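Local coordinates for protein dally-like, isoform A (Drosophila melanogaster, PDB 6XTZ) that is a glypican, probably a cell-surface heparan sulfate proteoglycan, that binds Wnt and Hedgehog proteins and shields the palmitoleoyl lipid of Wnt, at residues 118-123 against 144-149. The protein carries 5 engineered substitutions. Residues are numbered along the deposited sequence; the frame is centred on the assembly and turned at random.
Sequences SYVFSD and DKFFNT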
loop_
_atom_site.group_PDB
_atom_site.type_symbol
_atom_site.label_atom_id
_atom_site.label_comp_id
_atom_site.label_asym_id
_atom_site.label_seq_id
_atom_site.Cartn_x
_atom_site.Cartn_y
_atom_site.Cartn_z
ATOM N N SER A 118 5.961 0.524 -39.831
ATOM C CA SER A 118 5.207 0.092 -38.662
ATOM C C SER A 118 6.118 -0.493 -37.592
ATOM O O SER A 118 5.776 -0.456 -36.405
ATOM C CB SER A 118 4.144 -0.931 -39.065
ATOM O OG SER A 118 4.741 -2.126 -39.537
ATOM N N TYR A 119 7.281 -1.017 -37.989
ATOM C CA TYR A 119 8.202 -1.608 -37.025
ATOM C C TYR A 119 8.715 -0.580 -36.024
ATOM O O TYR A 119 8.984 -0.926 -34.869
ATOM C CB TYR A 119 9.372 -2.270 -37.756
ATOM C CG TYR A 119 10.332 -1.297 -38.411
ATOM C CD1 TYR A 119 10.071 -0.768 -39.670
ATOM C CD2 TYR A 119 11.506 -0.918 -37.773
ATOM C CE1 TYR A 119 10.951 0.118 -40.270
ATOM C CE2 TYR A 119 12.389 -0.034 -38.364
ATOM C CZ TYR A 119 12.107 0.479 -39.610
ATOM O OH TYR A 119 12.988 1.357 -40.195
ATOM N N VAL A 120 8.858 0.681 -36.441
ATOM C CA VAL A 120 9.293 1.720 -35.511
ATOM C C VAL A 120 8.272 1.893 -34.396
ATOM O O VAL A 120 8.627 2.142 -33.237
ATOM C CB VAL A 120 9.542 3.044 -36.259
ATOM C CG1 VAL A 120 10.092 4.096 -35.308
ATOM C CG2 VAL A 120 10.492 2.829 -37.426
ATOM N N PHE A 121 6.988 1.744 -34.724
ATOM C CA PHE A 121 5.937 1.915 -33.729
ATOM C C PHE A 121 5.742 0.653 -32.895
ATOM O O PHE A 121 5.475 0.741 -31.691
ATOM C CB PHE A 121 4.631 2.320 -34.412
ATOM C CG PHE A 121 4.695 3.659 -35.093
ATOM C CD1 PHE A 121 5.177 3.774 -36.389
ATOM C CD2 PHE A 121 4.277 4.803 -34.436
ATOM C CE1 PHE A 121 5.237 5.004 -37.015
ATOM C CE2 PHE A 121 4.332 6.037 -35.058
ATOM C CZ PHE A 121 4.814 6.137 -36.349
ATOM N N SER A 122 5.869 -0.525 -33.510
ATOM C CA SER A 122 5.736 -1.761 -32.746
ATOM C C SER A 122 6.900 -1.948 -31.782
ATOM O O SER A 122 6.710 -2.477 -30.682
ATOM C CB SER A 122 5.622 -2.962 -33.687
ATOM O OG SER A 122 6.835 -3.190 -34.383
ATOM N N ASP A 123 8.105 -1.520 -32.168
ATOM C CA ASP A 123 9.239 -1.590 -31.251
ATOM C C ASP A 123 9.031 -0.679 -30.049
ATOM O O ASP A 123 9.428 -1.020 -28.929
ATOM C CB ASP A 123 10.534 -1.228 -31.979
ATOM C CG ASP A 123 10.933 -2.262 -33.011
ATOM O OD1 ASP A 123 10.503 -3.427 -32.884
ATOM O OD2 ASP A 123 11.680 -1.910 -33.949
ATOM N N ASP A 144 13.222 9.178 -26.947
ATOM C CA ASP A 144 14.105 10.029 -27.739
ATOM C C ASP A 144 14.637 9.292 -28.960
ATOM O O ASP A 144 14.727 9.869 -30.050
ATOM C CB ASP A 144 15.255 10.545 -26.873
ATOM C CG ASP A 144 14.789 11.503 -25.795
ATOM O OD1 ASP A 144 13.708 12.108 -25.961
ATOM O OD2 ASP A 144 15.502 11.655 -24.780
ATOM N N LYS A 145 14.998 8.015 -28.801
ATOM C CA LYS A 145 15.432 7.227 -29.950
ATOM C C LYS A 145 14.286 6.976 -30.918
ATOM O O LYS A 145 14.517 6.810 -32.122
ATOM C CB LYS A 145 16.036 5.901 -29.486
ATOM C CG LYS A 145 17.312 6.047 -28.672
ATOM C CD LYS A 145 17.931 4.693 -28.368
ATOM C CE LYS A 145 19.254 4.846 -27.634
ATOM N NZ LYS A 145 19.878 3.527 -27.333
ATOM N N PHE A 146 13.051 6.944 -30.415
ATOM C CA PHE A 146 11.892 6.778 -31.285
ATOM C C PHE A 146 11.740 7.966 -32.227
ATOM O O PHE A 146 11.596 7.796 -33.443
ATOM C CB PHE A 146 10.635 6.590 -30.436
ATOM C CG PHE A 146 9.356 6.624 -31.220
ATOM C CD1 PHE A 146 8.995 5.563 -32.033
ATOM C CD2 PHE A 146 8.501 7.709 -31.122
ATOM C CE1 PHE A 146 7.812 5.590 -32.748
ATOM C CE2 PHE A 146 7.316 7.743 -31.834
ATOM C CZ PHE A 146 6.972 6.682 -32.649
ATOM N N PHE A 147 11.777 9.183 -31.683
ATOM C CA PHE A 147 11.629 10.363 -32.526
ATOM C C PHE A 147 12.877 10.622 -33.358
ATOM O O PHE A 147 12.778 11.173 -34.459
ATOM C CB PHE A 147 11.288 11.585 -31.673
ATOM C CG PHE A 147 9.886 11.575 -31.141
ATOM C CD1 PHE A 147 8.814 11.839 -31.979
ATOM C CD2 PHE A 147 9.637 11.300 -29.807
ATOM C CE1 PHE A 147 7.520 11.831 -31.495
ATOM C CE2 PHE A 147 8.345 11.288 -29.318
ATOM C CZ PHE A 147 7.285 11.553 -30.161
ATOM N N ASN A 148 14.052 10.234 -32.855
ATOM C CA ASN A 148 15.270 10.364 -33.649
ATOM C C ASN A 148 15.176 9.546 -34.931
ATOM O O ASN A 148 15.571 10.014 -36.006
ATOM C CB ASN A 148 16.487 9.935 -32.829
ATOM C CG ASN A 148 17.787 10.073 -33.597
ATOM O OD1 ASN A 148 18.217 9.148 -34.286
ATOM N ND2 ASN A 148 18.420 11.234 -33.482
ATOM N N THR A 149 14.655 8.320 -34.834
ATOM C CA THR A 149 14.426 7.516 -36.030
ATOM C C THR A 149 13.413 8.184 -36.950
ATOM O O THR A 149 13.586 8.193 -38.175
ATOM C CB THR A 149 13.960 6.114 -35.638
ATOM O OG1 THR A 149 14.970 5.480 -34.844
ATOM C CG2 THR A 149 13.694 5.268 -36.872
#
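Phe146 reaches across from helix 139-158 and puts the edge of its ring against the face of Phe121 on helix 118-134. The planes stand at 77° with centroids 5.4 Å apart, an offset edge-to-face pair, and Phe146 CZ comes to 3.6 Å from Phe121 CE2. The first torsion of Phe146, with CG anti to the backbone N (chi1 171°), carries the ring over. Val120 meets the same ring: its CG1 lies 3.7 Å from Phe146 CE1, and its carbonyl oxygen O sits near the ring plane, 3.6 Å from Phe146 CE1, probably a weakly favourable approach to the slightly positive ring edge. One turn along, the methyls Thr149 CG2 and Val120 CG2 meet tip to tip at 4.1 Å. The same rotamer that sends the Thr149 methyl across turns its OG1 back to Lys145 O, 3.1 Å away.

The axes of 118-123 and 144-149 pass 10.6 Å apart, antiparallel, in the helical glypican fold, and Phe146 also lines the pocket holding O-palmitoleoyl serine. With an alanine in place of Phe146, the face of Phe121 would probably lose its edge partner and the lipid an aromatic wall. Side chains meeting only through carbon suit a site that shields a fatty acyl chain.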